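PDB 4TXG: chitinase from Chromobacterium violaceum, which probably hydrolyses the glycosidic linkages of chitin, as a family 18 glycoside hydrolase that is also predicted to bind the polysaccharide. Local coordinates for residues L413-K418 with Y438-W443; A444-R449 with G728-D733; V132-C137 with G361-I366; C121-L126 with A138-G143. All coordinates share one frame; numbering follows the deposited sequence.

How the interactions relate
From the N terminus, 121-126 meets 138-143 in interaction 4, closing a short loop ahead of the first barrel strand, 155-161. Segment 132-137 leaves from inside that loop to meet 361-366 in interaction 3, so the two contacts cross, and the C121-C137 disulfide joins them. Together they lay the N-terminal chain against the entry to strand 365-371. Farther on, interaction 1 closes the loop between 413-418 and 438-443, which holds helix 420-424. Interaction 2 follows in series on the same helix, 441-448, and spans 278 residues to 728-733 in the C-terminal β domain. Interactions 1 and 2 touch through D442 and L730; interaction 3 lies far from both.

Interaction 1 (L413-K418 with Y438-W443); sequences LYDDGK and YLNTDW
A chi1 of 57° puts CG of N440 between its backbone N and carbonyl carbon, its amide against the Y414-D415 peptide, while Y414 carries CG beside its backbone N (chi1 -65°), its ring passing D442. N440 is the N-cap of helix 441-448, which comes in sequence between strands 391-395 and 457-462 of the family 18 barrel. Asparagine suits the place: its OD1 accepts from W443 N at 2.8 Å, the donor standing above the carbonyl plane, and its ND2 gives to G437 O and to a water 2.9 Å away. That water donates to D415 OD1, which Y428 also holds. The preceding amide is met from outside the helix: D442 N donates to L413 O at 2.9 Å, in the carbonyl plane. The buried D442 carboxylate accepts from L730 N and W591 NE1, its plane 67° from the Y414 ring. That ring turns an edge to D442, CD1 3.7 Å from D442 CB, while L413 CG sits over the centre of one face.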
loop_
_atom_site.group_PDB
_atom_site.type_symbol
_atom_site.label_atom_id
_atom_site.label_comp_id
_atom_site.label_asym_id
_atom_site.label_seq_id
_atom_site.Cartn_x
_atom_site.Cartn_y
_atom_site.Cartn_z
ATOM N N LEU A 413 6.942 -10.945 -7.642
ATOM C CA LEU A 413 6.171 -11.634 -6.602
ATOM C C LEU A 413 7.087 -12.190 -5.509
ATOM O O LEU A 413 6.793 -12.074 -4.318
ATOM C CB LEU A 413 5.352 -12.777 -7.203
ATOM C CG LEU A 413 4.548 -13.632 -6.221
ATOM C CD1 LEU A 413 3.572 -12.774 -5.427
ATOM C CD2 LEU A 413 3.808 -14.739 -6.961
ATOM N N TYR A 414 8.182 -12.813 -5.938
ATOM C CA TYR A 414 9.122 -13.492 -5.044
ATOM C C TYR A 414 10.554 -12.994 -5.178
ATOM O O TYR A 414 10.925 -12.404 -6.185
ATOM C CB TYR A 414 9.163 -14.991 -5.344
ATOM C CG TYR A 414 7.913 -15.794 -5.090
ATOM C CD1 TYR A 414 7.157 -15.618 -3.937
ATOM C CD2 TYR A 414 7.531 -16.792 -5.986
ATOM C CE1 TYR A 414 6.034 -16.389 -3.698
ATOM C CE2 TYR A 414 6.412 -17.563 -5.762
ATOM C CZ TYR A 414 5.672 -17.363 -4.615
ATOM O OH TYR A 414 4.564 -18.144 -4.393
ATOM N N ASP A 415 11.362 -13.297 -4.170
ATOM C CA ASP A 415 12.813 -13.205 -4.275
ATOM C C ASP A 415 13.347 -14.404 -5.085
ATOM O O ASP A 415 12.799 -15.505 -4.972
ATOM C CB ASP A 415 13.429 -13.191 -2.881
ATOM C CG ASP A 415 14.925 -12.955 -2.912
ATOM O OD1 ASP A 415 15.331 -11.783 -3.063
ATOM O OD2 ASP A 415 15.679 -13.939 -2.805
ATOM N N ASP A 416 14.389 -14.191 -5.895
ATOM C CA ASP A 416 15.032 -15.287 -6.647
ATOM C C ASP A 416 16.497 -15.451 -6.240
ATOM O O ASP A 416 17.249 -16.208 -6.863
ATOM C CB ASP A 416 14.916 -15.064 -8.176
ATOM C CG ASP A 416 15.799 -13.912 -8.705
ATOM O OD1 ASP A 416 16.342 -13.116 -7.909
ATOM O OD2 ASP A 416 15.934 -13.794 -9.951
ATOM N N GLY A 417 16.897 -14.749 -5.186
ATOM C CA GLY A 417 18.250 -14.859 -4.672
ATOM C C GLY A 417 19.255 -14.052 -5.476
ATOM O O GLY A 417 20.454 -14.065 -5.177
ATOM N N LYS A 418 18.778 -13.335 -6.490
ATOM C CA LYS A 418 19.686 -12.667 -7.431
ATOM C C LYS A 418 19.379 -11.178 -7.666
ATOM O O LYS A 418 19.881 -10.595 -8.626
ATOM C CB LYS A 418 19.659 -13.390 -8.779
ATOM C CG LYS A 418 20.149 -14.830 -8.752
ATOM C CD LYS A 418 20.041 -15.447 -10.141
ATOM C CE LYS A 418 19.815 -16.948 -10.083
ATOM N NZ LYS A 418 18.481 -17.277 -9.499
ATOM N N TYR A 438 14.062 -9.098 0.361
ATOM C CA TYR A 438 12.807 -8.426 0.722
ATOM C C TYR A 438 12.155 -7.552 -0.350
ATOM O O TYR A 438 11.070 -7.024 -0.115
ATOM C CB TYR A 438 13.017 -7.567 1.978
ATOM C CG TYR A 438 14.133 -6.565 1.842
ATOM C CD1 TYR A 438 13.907 -5.312 1.284
ATOM C CD2 TYR A 438 15.418 -6.882 2.257
ATOM C CE1 TYR A 438 14.938 -4.399 1.145
ATOM C CE2 TYR A 438 16.448 -5.975 2.129
ATOM C CZ TYR A 438 16.205 -4.742 1.577
ATOM O OH TYR A 438 17.244 -3.850 1.451
ATOM N N LEU A 439 12.787 -7.389 -1.513
ATOM C CA LEU A 439 12.221 -6.521 -2.550
ATOM C C LEU A 439 11.219 -7.288 -3.405
ATOM O O LEU A 439 11.423 -7.490 -4.607
ATOM C CB LEU A 439 13.327 -5.922 -3.439
ATOM C CG LEU A 439 14.149 -4.790 -2.817
ATOM C CD1 LEU A 439 15.168 -4.246 -3.807
ATOM C CD2 LEU A 439 13.225 -3.675 -2.329
ATOM N N ASN A 440 10.135 -7.723 -2.783
ATOM C CA ASN A 440 9.142 -8.506 -3.504
ATOM C C ASN A 440 7.800 -8.472 -2.793
ATOM O O ASN A 440 7.724 -8.192 -1.601
ATOM C CB ASN A 440 9.625 -9.954 -3.681
ATOM C CG ASN A 440 9.953 -10.625 -2.353
ATOM O OD1 ASN A 440 9.078 -11.197 -1.711
ATOM N ND2 ASN A 440 11.217 -10.548 -1.932
ATOM N N THR A 441 6.749 -8.744 -3.558
ATOM C CA THR A 441 5.368 -8.671 -3.095
ATOM C C THR A 441 5.105 -9.603 -1.917
ATOM O O THR A 441 4.444 -9.224 -0.941
ATOM C CB THR A 441 4.420 -9.016 -4.264
ATOM O OG1 THR A 441 4.666 -8.092 -5.333
ATOM C CG2 THR A 441 2.949 -8.926 -3.847
ATOM N N ASP A 442 5.649 -10.811 -2.004
ATOM C CA ASP A 442 5.443 -11.832 -0.976
ATOM C C ASP A 442 5.998 -11.350 0.363
ATOM O O ASP A 442 5.355 -11.540 1.406
ATOM C CB ASP A 442 6.100 -13.154 -1.408
ATOM C CG ASP A 442 5.911 -14.275 -0.404
ATOM O OD1 ASP A 442 4.892 -15.001 -0.477
ATOM O OD2 ASP A 442 6.806 -14.456 0.451
ATOM N N TRP A 443 7.164 -10.699 0.338
ATOM C CA TRP A 443 7.783 -10.236 1.587
ATOM C C TRP A 443 6.924 -9.141 2.207
ATOM O O TRP A 443 6.652 -9.150 3.415
ATOM C CB TRP A 443 9.220 -9.719 1.362
ATOM C CG TRP A 443 9.837 -9.228 2.654
ATOM C CD1 TRP A 443 10.572 -9.956 3.544
ATOM C CD2 TRP A 443 9.719 -7.912 3.212
ATOM N NE1 TRP A 443 10.933 -9.170 4.620
ATOM C CE2 TRP A 443 10.422 -7.908 4.436
ATOM C CE3 TRP A 443 9.099 -6.728 2.782
ATOM C CZ2 TRP A 443 10.518 -6.773 5.245
ATOM C CZ3 TRP A 443 9.183 -5.597 3.589
ATOM C CH2 TRP A 443 9.892 -5.628 4.811
HETATM O O HOH W 1 12.768 -10.274 -6.172
HETATM O O HOH W 2 13.595 -9.705 -3.289
#

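Interaction 2 (A444-R449 with G728-D733); sequences AYHYYR and GGLKGD
A single water joins H446 to D733: it lies 2.8 Å from H446 ND1 and donates to H446 O and, at 2.7 Å, to D733 O. Here helix 441-448 of the family 18 barrel meets the loop before strand 734-740 of the C-terminal β domain. With CG beside its backbone N (chi1 -81°), the histidine works as a polar bridge between domains. Its other nitrogen, NE2, is 2.7 Å from a second water, which donates to L730 O. Between the nitrogens the ring turns its CE1 edge to D733 OD1, 3.2 Å from CE1 and near the ring plane. Leucine suits the apolar side: L730 runs counter to the imidazole, its CD1 3.6 Å from H446 CD2. Y445 CD2 lies over the centre of one imidazole face, and a third water spans Y445 OH and D733 OD1. The bent chain of R449 brings a long salt bridge, NH2 to D733 OD2 at 3.7 Å, the two planes 69° apart.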
loop_
_atom_site.group_PDB
_atom_site.type_symbol
_atom_site.label_atom_id
_atom_site.label_comp_id
_atom_site.label_asym_id
_atom_site.label_seq_id
_atom_site.Cartn_x
_atom_site.Cartn_y
_atom_site.Cartn_z
ATOM N N ALA A 444 6.488 -8.195 1.376
ATOM C CA ALA A 444 5.673 -7.080 1.854
ATOM C C ALA A 444 4.351 -7.559 2.452
ATOM O O ALA A 444 3.908 -7.053 3.481
ATOM C CB ALA A 444 5.415 -6.095 0.720
ATOM N N TYR A 445 3.698 -8.514 1.792
ATOM C CA TYR A 445 2.478 -9.092 2.346
ATOM C C TYR A 445 2.748 -9.643 3.748
ATOM O O TYR A 445 2.002 -9.387 4.705
ATOM C CB TYR A 445 1.944 -10.203 1.437
ATOM C CG TYR A 445 0.976 -11.129 2.136
ATOM C CD1 TYR A 445 -0.328 -10.722 2.424
ATOM C CD2 TYR A 445 1.369 -12.405 2.520
ATOM C CE1 TYR A 445 -1.210 -11.568 3.076
ATOM C CE2 TYR A 445 0.484 -13.256 3.167
ATOM C CZ TYR A 445 -0.793 -12.831 3.445
ATOM O OH TYR A 445 -1.664 -13.682 4.103
ATOM N N HIS A 446 3.824 -10.401 3.870
ATOM C CA HIS A 446 4.123 -11.036 5.145
ATOM C C HIS A 446 4.507 -10.019 6.211
ATOM O O HIS A 446 4.222 -10.230 7.398
ATOM C CB HIS A 446 5.206 -12.094 4.954
ATOM C CG HIS A 446 4.652 -13.377 4.417
ATOM N ND1 HIS A 446 3.775 -14.149 5.142
ATOM C CD2 HIS A 446 4.788 -13.976 3.210
ATOM C CE1 HIS A 446 3.418 -15.200 4.417
ATOM N NE2 HIS A 446 4.023 -15.123 3.248
ATOM N N TYR A 447 5.105 -8.906 5.798
ATOM C CA TYR A 447 5.340 -7.813 6.737
ATOM C C TYR A 447 4.005 -7.342 7.341
ATOM O O TYR A 447 3.866 -7.223 8.563
ATOM C CB TYR A 447 6.067 -6.626 6.053
ATOM C CG TYR A 447 6.056 -5.374 6.913
ATOM C CD1 TYR A 447 4.981 -4.489 6.871
ATOM C CD2 TYR A 447 7.098 -5.097 7.800
ATOM C CE1 TYR A 447 4.945 -3.370 7.676
ATOM C CE2 TYR A 447 7.064 -3.968 8.604
ATOM C CZ TYR A 447 5.978 -3.110 8.535
ATOM O OH TYR A 447 5.925 -1.962 9.331
ATOM N N TYR A 448 3.029 -7.068 6.485
ATOM C CA TYR A 448 1.781 -6.469 6.970
ATOM C C TYR A 448 0.942 -7.439 7.804
ATOM O O TYR A 448 0.131 -7.005 8.623
ATOM C CB TYR A 448 0.976 -5.889 5.789
ATOM C CG TYR A 448 1.602 -4.565 5.381
ATOM C CD1 TYR A 448 1.394 -3.424 6.141
ATOM C CD2 TYR A 448 2.454 -4.475 4.284
ATOM C CE1 TYR A 448 2.001 -2.219 5.821
ATOM C CE2 TYR A 448 3.069 -3.263 3.950
ATOM C CZ TYR A 448 2.830 -2.141 4.722
ATOM O OH TYR A 448 3.429 -0.924 4.422
ATOM N N ARG A 449 1.156 -8.744 7.642
ATOM C CA ARG A 449 0.439 -9.711 8.474
ATOM C C ARG A 449 0.869 -9.663 9.937
ATOM O O ARG A 449 0.214 -10.251 10.799
ATOM C CB ARG A 449 0.624 -11.128 7.936
ATOM C CG ARG A 449 -0.138 -11.376 6.647
ATOM C CD ARG A 449 -1.653 -11.416 6.917
ATOM N NE ARG A 449 -1.990 -12.689 7.546
ATOM C CZ ARG A 449 -2.136 -12.857 8.845
ATOM N NH1 ARG A 449 -2.016 -11.819 9.663
ATOM N NH2 ARG A 449 -2.413 -14.054 9.328
ATOM N N GLY A 728 11.095 -18.634 -3.850
ATOM C CA GLY A 728 9.850 -19.358 -4.035
ATOM C C GLY A 728 8.804 -18.988 -3.002
ATOM O O GLY A 728 7.730 -19.602 -2.938
ATOM N N GLY A 729 9.125 -17.994 -2.179
ATOM C CA GLY A 729 8.187 -17.451 -1.206
ATOM C C GLY A 729 8.480 -17.836 0.229
ATOM O O GLY A 729 9.074 -18.876 0.490
ATOM N N LEU A 730 8.066 -16.989 1.171
ATOM C CA LEU A 730 8.152 -17.336 2.584
ATOM C C LEU A 730 7.223 -18.520 2.866
ATOM O O LEU A 730 6.141 -18.599 2.292
ATOM C CB LEU A 730 7.792 -16.126 3.448
ATOM C CG LEU A 730 8.881 -15.047 3.433
ATOM C CD1 LEU A 730 8.317 -13.671 3.830
ATOM C CD2 LEU A 730 10.010 -15.467 4.360
ATOM N N LYS A 731 7.643 -19.440 3.735
ATOM C CA LYS A 731 6.954 -20.724 3.865
ATOM C C LYS A 731 5.874 -20.753 4.941
ATOM O O LYS A 731 5.226 -21.783 5.150
ATOM C CB LYS A 731 7.970 -21.837 4.139
ATOM C CG LYS A 731 8.945 -22.070 2.994
ATOM C CD LYS A 731 10.144 -22.874 3.481
ATOM C CE LYS A 731 11.281 -22.864 2.466
ATOM N NZ LYS A 731 12.550 -23.347 3.088
ATOM N N GLY A 732 5.684 -19.632 5.624
ATOM C CA GLY A 732 4.648 -19.514 6.633
ATOM C C GLY A 732 4.419 -18.055 6.983
ATOM O O GLY A 732 5.163 -17.187 6.530
ATOM N N ASP A 733 3.391 -17.794 7.787
ATOM C CA ASP A 733 3.041 -16.439 8.216
ATOM C C ASP A 733 3.850 -15.948 9.422
ATOM O O ASP A 733 4.268 -14.785 9.465
ATOM C CB ASP A 733 1.553 -16.357 8.581
ATOM C CG ASP A 733 0.632 -16.496 7.381
ATOM O OD1 ASP A 733 1.099 -16.369 6.230
ATOM O OD2 ASP A 733 -0.584 -16.708 7.597
HETATM O O HOH W 3 -0.784 -16.285 4.248
HETATM O O HOH W 4 3.480 -12.978 7.620
HETATM O O HOH W 5 4.404 -16.830 1.167
#

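Interaction 3 (V132-C137 with G361-I366); sequences VDVPYC and GRYYQI
Y363 first meets the N-terminal chain at its CB, which lies 3.7 Å from P135 O. With CG anti to the backbone N (chi1 -173°), the ring extends past V134 and Y136. Its CD1 and CE1 turn an edge to V134, Y363 CE1 coming to 3.4 Å from V134 CG1. The same methyl also lies above one face of the Y136 ring, offset toward the rim, so a small branched residue fits between two aromatics. Y363 CE1 is also 3.5 Å from Y136 CE1, and the two ring planes stand 45° apart, an oblique pair. At the tip, Y363 OH lies 3.5 Å from that same Y136 CE1, near the plane of the Y136 ring. Y363 OH accepts a 3.2 Å bond from a water that lies 2.9 Å from Y136 OH, and is also hydrogen-bonded to D390 OD1; tyrosine thus suits a place with an apolar flank and a polar end. Nearer the Y363 backbone, P135 CG lies 3.7 Å from R362 C; G361, one residue earlier, follows helix 338-360 with a positive phi that favours glycine. The arrangement belongs to the helix-to-strand connection leading into strand 365-371, at the N-terminal end of a TIM barrel's strands, here overlaid by the N-terminal chain.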
loop_
_atom_site.group_PDB
_atom_site.type_symbol
_atom_site.label_atom_id
_atom_site.label_comp_id
_atom_site.label_asym_id
_atom_site.label_seq_id
_atom_site.Cartn_x
_atom_site.Cartn_y
_atom_site.Cartn_z
ATOM N N VAL A 132 -19.146 4.166 20.625
ATOM C CA VAL A 132 -19.856 4.686 19.459
ATOM C C VAL A 132 -20.501 3.537 18.695
ATOM O O VAL A 132 -19.856 2.521 18.427
ATOM C CB VAL A 132 -18.906 5.483 18.533
ATOM C CG1 VAL A 132 -19.610 5.889 17.231
ATOM C CG2 VAL A 132 -18.366 6.718 19.272
ATOM N N ASP A 133 -21.779 3.692 18.362
ATOM C CA ASP A 133 -22.507 2.652 17.644
ATOM C C ASP A 133 -22.152 2.677 16.163
ATOM O O ASP A 133 -22.948 3.086 15.324
ATOM C CB ASP A 133 -24.013 2.818 17.844
ATOM C CG ASP A 133 -24.805 1.650 17.301
ATOM O OD1 ASP A 133 -24.203 0.574 17.074
ATOM O OD2 ASP A 133 -26.030 1.809 17.104
ATOM N N VAL A 134 -20.937 2.241 15.854
ATOM C CA VAL A 134 -20.441 2.241 14.483
ATOM C C VAL A 134 -21.182 1.185 13.674
ATOM O O VAL A 134 -21.203 0.020 14.061
ATOM C CB VAL A 134 -18.936 1.970 14.461
ATOM C CG1 VAL A 134 -18.391 2.017 13.043
ATOM C CG2 VAL A 134 -18.218 2.965 15.368
ATOM N N PRO A 135 -21.790 1.589 12.547
ATOM C CA PRO A 135 -22.663 0.694 11.772
ATOM C C PRO A 135 -21.906 -0.305 10.890
ATOM O O PRO A 135 -22.049 -0.282 9.670
ATOM C CB PRO A 135 -23.477 1.669 10.909
ATOM C CG PRO A 135 -22.552 2.826 10.702
ATOM C CD PRO A 135 -21.790 2.964 12.008
ATOM N N TYR A 136 -21.138 -1.197 11.505
ATOM C CA TYR A 136 -20.322 -2.147 10.737
ATOM C C TYR A 136 -21.143 -3.056 9.829
ATOM O O TYR A 136 -20.674 -3.462 8.774
ATOM C CB TYR A 136 -19.495 -3.028 11.667
ATOM C CG TYR A 136 -18.390 -2.299 12.379
ATOM C CD1 TYR A 136 -17.339 -1.721 11.667
ATOM C CD2 TYR A 136 -18.394 -2.191 13.760
ATOM C CE1 TYR A 136 -16.319 -1.056 12.327
ATOM C CE2 TYR A 136 -17.391 -1.525 14.415
ATOM C CZ TYR A 136 -16.358 -0.966 13.701
ATOM O OH TYR A 136 -15.362 -0.311 14.385
ATOM N N CYS A 137 -22.358 -3.387 10.247
ATOM C CA CYS A 137 -23.134 -4.380 9.517
ATOM C C CYS A 137 -23.664 -3.830 8.197
ATOM O O CYS A 137 -24.183 -4.577 7.375
ATOM C CB CYS A 137 -24.269 -4.916 10.387
ATOM S SG CYS A 137 -23.664 -6.135 11.597
ATOM N N GLY A 361 -25.825 6.798 9.850
ATOM C CA GLY A 361 -26.375 5.471 9.638
ATOM C C GLY A 361 -25.799 4.765 8.429
ATOM O O GLY A 361 -26.467 3.934 7.815
ATOM N N ARG A 362 -24.559 5.097 8.071
ATOM C CA ARG A 362 -23.864 4.398 7.000
ATOM C C ARG A 362 -22.376 4.420 7.317
ATOM O O ARG A 362 -21.899 5.326 7.980
ATOM C CB ARG A 362 -24.154 5.032 5.640
ATOM C CG ARG A 362 -23.533 6.391 5.425
ATOM C CD ARG A 362 -22.257 6.267 4.622
ATOM N NE ARG A 362 -22.439 6.594 3.210
ATOM C CZ ARG A 362 -21.747 6.019 2.233
ATOM N NH1 ARG A 362 -21.954 6.365 0.965
ATOM N NH2 ARG A 362 -20.849 5.083 2.536
ATOM N N TYR A 363 -21.643 3.421 6.852
ATOM C CA TYR A 363 -20.261 3.258 7.290
ATOM C C TYR A 363 -19.260 3.975 6.384
ATOM O O TYR A 363 -19.443 4.025 5.160
ATOM C CB TYR A 363 -19.935 1.763 7.366
ATOM C CG TYR A 363 -18.597 1.495 7.974
ATOM C CD1 TYR A 363 -18.405 1.628 9.340
ATOM C CD2 TYR A 363 -17.515 1.137 7.185
ATOM C CE1 TYR A 363 -17.178 1.395 9.908
ATOM C CE2 TYR A 363 -16.278 0.906 7.745
ATOM C CZ TYR A 363 -16.121 1.030 9.107
ATOM O OH TYR A 363 -14.902 0.807 9.693
ATOM N N TYR A 364 -18.199 4.521 6.980
ATOM C CA TYR A 364 -17.114 5.147 6.217
ATOM C C TYR A 364 -15.798 4.419 6.462
ATOM O O TYR A 364 -15.370 4.266 7.602
ATOM C CB TYR A 364 -16.951 6.631 6.581
ATOM C CG TYR A 364 -18.196 7.461 6.343
ATOM C CD1 TYR A 364 -18.633 7.734 5.049
ATOM C CD2 TYR A 364 -18.932 7.967 7.406
ATOM C CE1 TYR A 364 -19.776 8.493 4.823
ATOM C CE2 TYR A 364 -20.085 8.726 7.194
ATOM C CZ TYR A 364 -20.499 8.984 5.901
ATOM O OH TYR A 364 -21.637 9.738 5.682
ATOM N N GLN A 365 -15.164 3.976 5.384
ATOM C CA GLN A 365 -13.907 3.242 5.488
ATOM C C GLN A 365 -12.698 4.179 5.509
ATOM O O GLN A 365 -12.704 5.235 4.880
ATOM C CB GLN A 365 -13.777 2.234 4.331
ATOM C CG GLN A 365 -14.668 0.988 4.481
ATOM C CD GLN A 365 -14.483 -0.022 3.350
ATOM O OE1 GLN A 365 -14.527 0.340 2.174
ATOM N NE2 GLN A 365 -14.275 -1.293 3.704
ATOM N N ILE A 366 -11.666 3.791 6.251
ATOM C CA ILE A 366 -10.353 4.424 6.105
ATOM C C ILE A 366 -9.378 3.403 5.579
ATOM O O ILE A 366 -9.204 2.334 6.173
ATOM C CB ILE A 366 -9.808 4.968 7.424
ATOM C CG1 ILE A 366 -10.830 5.868 8.083
ATOM C CG2 ILE A 366 -8.488 5.725 7.181
ATOM C CD1 ILE A 366 -10.344 6.434 9.373
HETATM O O HOH W 6 -14.198 1.640 12.658
#

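Interaction 4 (C121-L126 with A138-G143); sequences CRPEAL and AVYKQG
P123 and Y140 meet in a CH-π contact beside the C121-C137 disulfide, P123 being the first residue of a type II β turn that ends at L126. Both segments belong to the N-terminal chain leading into barrel strand 155-161. Y140 carries CG beside its backbone N (chi1 -62°), and P123 CG lies 3.5 Å from the centroid of its ring, only 11° off the normal. On the opposite face V139 CG1 sits over the centre, so the ring is sandwiched between aliphatic carbons, while its OH ties this chain to D390 and Q365 of the barrel by hydrogen bonds. Proline suits the spot because its compact, rigid ring can bring CG close against the aromatic face.

Apolar contacts gather round the half-cystine: C121 CB is 4.2 Å from Y140 CB, and C121 SG is 3.9 Å from Q142 CG. Backbone to backbone, C121 CA approaches K141 O at 3.4 Å in a CA-H...O contact with an angle of 130° at the hydrogen.

Among polar links, a water accepts from E124 N at 2.9 Å and donates to G143 O at 2.8 Å; at G143's backbone angles a side chain would collide with Q142 O, so glycine suits the place. L126 N closes the turn on P123 O at 3.1 Å, and R122 NH1 donates at 2.8 Å to a lone pair of L126 O in the carbonyl plane.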
loop_
_atom_site.group_PDB
_atom_site.type_symbol
_atom_site.label_atom_id
_atom_site.label_comp_id
_atom_site.label_asym_id
_atom_site.label_seq_id
_atom_site.Cartn_x
_atom_site.Cartn_y
_atom_site.Cartn_z
ATOM N N CYS A 121 -20.125 -7.442 13.694
ATOM C CA CYS A 121 -19.613 -7.321 12.330
ATOM C C CYS A 121 -18.295 -6.552 12.248
ATOM O O CYS A 121 -17.854 -6.196 11.157
ATOM C CB CYS A 121 -20.652 -6.639 11.437
ATOM S SG CYS A 121 -22.211 -7.547 11.320
ATOM N N ARG A 122 -17.663 -6.287 13.386
ATOM C CA ARG A 122 -16.414 -5.532 13.351
ATOM C C ARG A 122 -15.302 -6.385 12.735
ATOM O O ARG A 122 -15.127 -7.534 13.127
ATOM C CB ARG A 122 -16.016 -5.071 14.763
ATOM C CG ARG A 122 -14.744 -4.241 14.780
ATOM C CD ARG A 122 -14.402 -3.723 16.185
ATOM N NE ARG A 122 -14.361 -4.798 17.170
ATOM C CZ ARG A 122 -13.289 -5.544 17.431
ATOM N NH1 ARG A 122 -12.143 -5.336 16.785
ATOM N NH2 ARG A 122 -13.361 -6.505 18.348
ATOM N N PRO A 123 -14.566 -5.832 11.750
ATOM C CA PRO A 123 -13.418 -6.563 11.187
ATOM C C PRO A 123 -12.422 -6.991 12.253
ATOM O O PRO A 123 -12.185 -6.253 13.216
ATOM C CB PRO A 123 -12.787 -5.546 10.229
ATOM C CG PRO A 123 -13.965 -4.722 9.765
ATOM C CD PRO A 123 -14.838 -4.587 11.011
ATOM N N GLU A 124 -11.855 -8.184 12.088
ATOM C CA GLU A 124 -10.875 -8.705 13.032
ATOM C C GLU A 124 -9.749 -7.705 13.308
ATOM O O GLU A 124 -9.134 -7.190 12.381
ATOM C CB GLU A 124 -10.286 -10.017 12.506
ATOM C CG GLU A 124 -9.165 -10.586 13.369
ATOM C CD GLU A 124 -8.549 -11.841 12.763
ATOM O OE1 GLU A 124 -9.198 -12.470 11.903
ATOM O OE2 GLU A 124 -7.412 -12.190 13.135
ATOM N N ALA A 125 -9.512 -7.441 14.591
ATOM C CA ALA A 125 -8.411 -6.596 15.068
ATOM C C ALA A 125 -8.562 -5.099 14.758
ATOM O O ALA A 125 -7.672 -4.306 15.079
ATOM C CB ALA A 125 -7.072 -7.108 14.513
ATOM N N LEU A 126 -9.673 -4.693 14.157
ATOM C CA LEU A 126 -9.868 -3.261 13.895
ATOM C C LEU A 126 -10.172 -2.507 15.188
ATOM O O LEU A 126 -10.980 -2.943 16.010
ATOM C CB LEU A 126 -10.992 -3.035 12.878
ATOM C CG LEU A 126 -11.276 -1.585 12.439
ATOM C CD1 LEU A 126 -10.139 -1.009 11.606
ATOM C CD2 LEU A 126 -12.585 -1.515 11.658
ATOM N N ALA A 138 -23.487 -2.532 7.983
ATOM C CA ALA A 138 -23.828 -1.920 6.702
ATOM C C ALA A 138 -22.854 -2.328 5.586
ATOM O O ALA A 138 -23.213 -2.307 4.407
ATOM C CB ALA A 138 -23.864 -0.390 6.839
ATOM N N VAL A 139 -21.632 -2.704 5.963
ATOM C CA VAL A 139 -20.562 -2.978 4.999
ATOM C C VAL A 139 -19.933 -4.355 5.245
ATOM O O VAL A 139 -19.384 -4.974 4.328
ATOM C CB VAL A 139 -19.459 -1.869 5.071
ATOM C CG1 VAL A 139 -18.175 -2.272 4.351
ATOM C CG2 VAL A 139 -19.992 -0.551 4.500
ATOM N N TYR A 140 -20.026 -4.837 6.485
ATOM C CA TYR A 140 -19.392 -6.096 6.862
ATOM C C TYR A 140 -20.394 -7.168 7.278
ATOM O O TYR A 140 -21.509 -6.873 7.702
ATOM C CB TYR A 140 -18.398 -5.866 8.003
ATOM C CG TYR A 140 -17.273 -4.932 7.612
ATOM C CD1 TYR A 140 -16.286 -5.342 6.728
ATOM C CD2 TYR A 140 -17.205 -3.635 8.122
ATOM C CE1 TYR A 140 -15.249 -4.496 6.356
ATOM C CE2 TYR A 140 -16.163 -2.779 7.762
ATOM C CZ TYR A 140 -15.196 -3.213 6.871
ATOM O OH TYR A 140 -14.163 -2.372 6.499
ATOM N N LYS A 141 -19.977 -8.418 7.137
ATOM C CA LYS A 141 -20.773 -9.565 7.557
ATOM C C LYS A 141 -20.515 -9.851 9.021
ATOM O O LYS A 141 -19.578 -9.305 9.597
ATOM C CB LYS A 141 -20.415 -10.798 6.721
ATOM C CG LYS A 141 -20.402 -10.531 5.240
ATOM C CD LYS A 141 -19.736 -11.668 4.481
ATOM C CE LYS A 141 -19.558 -11.300 3.022
ATOM N NZ LYS A 141 -18.955 -12.412 2.247
ATOM N N GLN A 142 -21.336 -10.698 9.633
ATOM C CA GLN A 142 -21.013 -11.138 10.982
ATOM C C GLN A 142 -19.678 -11.869 10.909
ATOM O O GLN A 142 -19.468 -12.713 10.039
ATOM C CB GLN A 142 -22.124 -12.010 11.572
ATOM C CG GLN A 142 -23.410 -11.219 11.790
ATOM C CD GLN A 142 -24.382 -11.897 12.725
ATOM O OE1 GLN A 142 -23.992 -12.689 13.579
ATOM N NE2 GLN A 142 -25.661 -11.586 12.566
ATOM N N GLY A 143 -18.760 -11.494 11.792
ATOM C CA GLY A 143 -17.403 -12.003 11.729
ATOM C C GLY A 143 -16.429 -11.023 11.101
ATOM O O GLY A 143 -15.213 -11.205 11.197
HETATM O O HOH W 7 -12.866 -10.175 10.161
#